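Local coordinates for putative membrane protein COG4129 (PDB 3KMI) that is of unproven function but is probably a membrane exporter of aromatic acids, of which this fragment is the helical C-terminal domain, at residues A[23-28]-A[110-115]. Numbering follows the deposited sequence.
Sequences IVLIDI and AFIHKI
Apolar packing between segments 23-28 and 110-115, which lie on helices 7-33 and 103-117 and run nearly antiparallel, joins Leu-25 and Ile-26 to Ile-112, His-113 and Ile-115 inside the helical domain. The axes of the two segments approach to 8.6 Å at an angle of 165°, and the closest CA atoms are those of Ile-26 and His-113, 5.6 Å apart. Leu-25 fits between Ile-112 and Ile-115, one helical turn apart. Its CG lies 3.5 Å from Ile-112 CG2, while its CD2 branch reaches on to Ile-115 CG2 at 3.6 Å. In Ile-112, CG1 sits beside the backbone N (chi1 -63°), leaving CG2 anti to that N and 3.4 Å from Leu-25 O. At the more exposed margin, the Ile-26 CG2 methyl meets the edge of the His-113 imidazole near the ring plane, 3.8 Å from CD2, the two side chains lying roughly at right angles. NE2 of that ring is hydrogen-bonded to Asp-30 OD1, one turn beyond Ile-26; the same imidazole therefore ties helix 103-117 to helix 7-33 by a hydrogen bond as well as by its contact with Ile-26. On the buried side, Phe-167 of helix 148-176 touches both Leu-25 and Ile-115, and Leu-88 of helix 68-95 also packs on Leu-25. Aliphatic side chains packed in this way between neighbouring antiparallel helices are typical of the core of a helical bundle, here the C-terminal domain of a putative aromatic acid exporter.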
loop_
_atom_site.group_PDB
_atom_site.type_symbol
_atom_site.label_atom_id
_atom_site.label_comp_id
_atom_site.label_asym_id
_atom_site.label_seq_id
_atom_site.Cartn_x
_atom_site.Cartn_y
_atom_site.Cartn_z
ATOM N N ILE A 23 -11.591 4.974 -13.612
ATOM C CA ILE A 23 -11.520 6.366 -14.066
ATOM C C ILE A 23 -10.355 7.122 -13.392
ATOM O O ILE A 23 -9.595 7.815 -14.060
ATOM C CB ILE A 23 -12.851 7.121 -13.826
ATOM C CG1 ILE A 23 -13.876 6.676 -14.872
ATOM C CG2 ILE A 23 -12.627 8.614 -13.976
ATOM C CD1 ILE A 23 -15.350 7.136 -14.601
ATOM N N VAL A 24 -10.231 6.978 -12.075
ATOM C CA VAL A 24 -9.179 7.644 -11.317
ATOM C C VAL A 24 -7.837 7.032 -11.747
ATOM O O VAL A 24 -6.857 7.734 -11.864
ATOM C CB VAL A 24 -9.380 7.506 -9.772
ATOM C CG1 VAL A 24 -8.158 8.090 -9.017
ATOM C CG2 VAL A 24 -10.674 8.216 -9.318
ATOM N N LEU A 25 -7.784 5.714 -11.913
ATOM C CA LEU A 25 -6.541 5.072 -12.351
ATOM C C LEU A 25 -6.037 5.645 -13.689
ATOM O O LEU A 25 -4.842 5.945 -13.865
ATOM C CB LEU A 25 -6.738 3.538 -12.415
ATOM C CG LEU A 25 -5.469 2.753 -12.722
ATOM C CD1 LEU A 25 -4.524 2.697 -11.491
ATOM C CD2 LEU A 25 -5.772 1.290 -13.182
ATOM N N ILE A 26 -6.948 5.790 -14.640
ATOM C CA ILE A 26 -6.592 6.342 -15.947
ATOM C C ILE A 26 -6.142 7.821 -15.810
ATOM O O ILE A 26 -5.229 8.266 -16.518
ATOM C CB ILE A 26 -7.796 6.197 -16.922
ATOM C CG1 ILE A 26 -8.006 4.711 -17.254
ATOM C CG2 ILE A 26 -7.617 7.043 -18.163
ATOM C CD1 ILE A 26 -9.458 4.341 -17.656
ATOM N N ASP A 27 -6.790 8.571 -14.910
ATOM C CA ASP A 27 -6.338 9.960 -14.640
ATOM C C ASP A 27 -4.893 9.931 -14.222
ATOM O O ASP A 27 -4.133 10.785 -14.655
ATOM C CB ASP A 27 -7.099 10.625 -13.486
ATOM C CG ASP A 27 -8.526 10.918 -13.812
ATOM O OD1 ASP A 27 -8.854 10.994 -15.005
ATOM O OD2 ASP A 27 -9.324 11.093 -12.855
ATOM N N ILE A 28 -4.532 8.975 -13.354
ATOM C CA ILE A 28 -3.130 8.811 -12.922
ATOM C C ILE A 28 -2.162 8.552 -14.112
ATOM O O ILE A 28 -1.136 9.255 -14.286
ATOM C CB ILE A 28 -2.993 7.759 -11.791
ATOM C CG1 ILE A 28 -3.592 8.335 -10.493
ATOM C CG2 ILE A 28 -1.526 7.379 -11.572
ATOM C CD1 ILE A 28 -4.084 7.237 -9.509
ATOM N N ALA A 110 1.442 3.618 -20.216
ATOM C CA ALA A 110 0.730 2.742 -21.152
ATOM C C ALA A 110 0.155 1.528 -20.415
ATOM O O ALA A 110 -0.989 1.131 -20.643
ATOM C CB ALA A 110 1.672 2.296 -22.295
ATOM N N PHE A 111 0.937 0.971 -19.511
ATOM C CA PHE A 111 0.517 -0.229 -18.746
ATOM C C PHE A 111 -0.687 0.081 -17.820
ATOM O O PHE A 111 -1.633 -0.713 -17.723
ATOM C CB PHE A 111 1.709 -0.801 -17.963
ATOM C CG PHE A 111 1.386 -2.050 -17.158
ATOM C CD1 PHE A 111 0.861 -3.187 -17.775
ATOM C CD2 PHE A 111 1.658 -2.093 -15.794
ATOM C CE1 PHE A 111 0.569 -4.357 -17.013
ATOM C CE2 PHE A 111 1.378 -3.241 -15.031
ATOM C CZ PHE A 111 0.816 -4.369 -15.647
ATOM N N ILE A 112 -0.663 1.241 -17.167
ATOM C CA ILE A 112 -1.775 1.690 -16.350
ATOM C C ILE A 112 -3.051 1.945 -17.188
ATOM O O ILE A 112 -4.150 1.611 -16.758
ATOM C CB ILE A 112 -1.412 2.964 -15.500
ATOM C CG1 ILE A 112 -0.285 2.611 -14.515
ATOM C CG2 ILE A 112 -2.654 3.454 -14.759
ATOM C CD1 ILE A 112 0.403 3.807 -13.830
ATOM N N HIS A 113 -2.905 2.557 -18.356
ATOM C CA HIS A 113 -4.040 2.658 -19.306
ATOM C C HIS A 113 -4.599 1.301 -19.685
ATOM O O HIS A 113 -5.818 1.117 -19.762
ATOM C CB HIS A 113 -3.656 3.389 -20.598
ATOM C CG HIS A 113 -3.683 4.884 -20.483
ATOM N ND1 HIS A 113 -2.579 5.669 -20.730
ATOM C CD2 HIS A 113 -4.686 5.743 -20.174
ATOM C CE1 HIS A 113 -2.889 6.942 -20.546
ATOM N NE2 HIS A 113 -4.159 7.015 -20.200
ATOM N N LYS A 114 -3.707 0.361 -19.957
ATOM C CA LYS A 114 -4.108 -0.975 -20.337
ATOM C C LYS A 114 -4.938 -1.551 -19.205
ATOM O O LYS A 114 -6.029 -2.107 -19.419
ATOM C CB LYS A 114 -2.890 -1.851 -20.649
ATOM C CG LYS A 114 -3.229 -3.300 -21.003
ATOM C CD LYS A 114 -1.959 -4.069 -21.286
ATOM C CE LYS A 114 -2.201 -5.479 -21.812
ATOM N NZ LYS A 114 -0.868 -6.085 -22.138
ATOM N N ILE A 115 -4.428 -1.420 -17.997
ATOM C CA ILE A 115 -5.151 -1.907 -16.812
ATOM C C ILE A 115 -6.533 -1.211 -16.705
ATOM O O ILE A 115 -7.569 -1.860 -16.494
ATOM C CB ILE A 115 -4.341 -1.710 -15.497
ATOM C CG1 ILE A 115 -3.025 -2.531 -15.495
ATOM C CG2 ILE A 115 -5.248 -2.049 -14.276
ATOM C CD1 ILE A 115 -2.068 -2.232 -14.274
#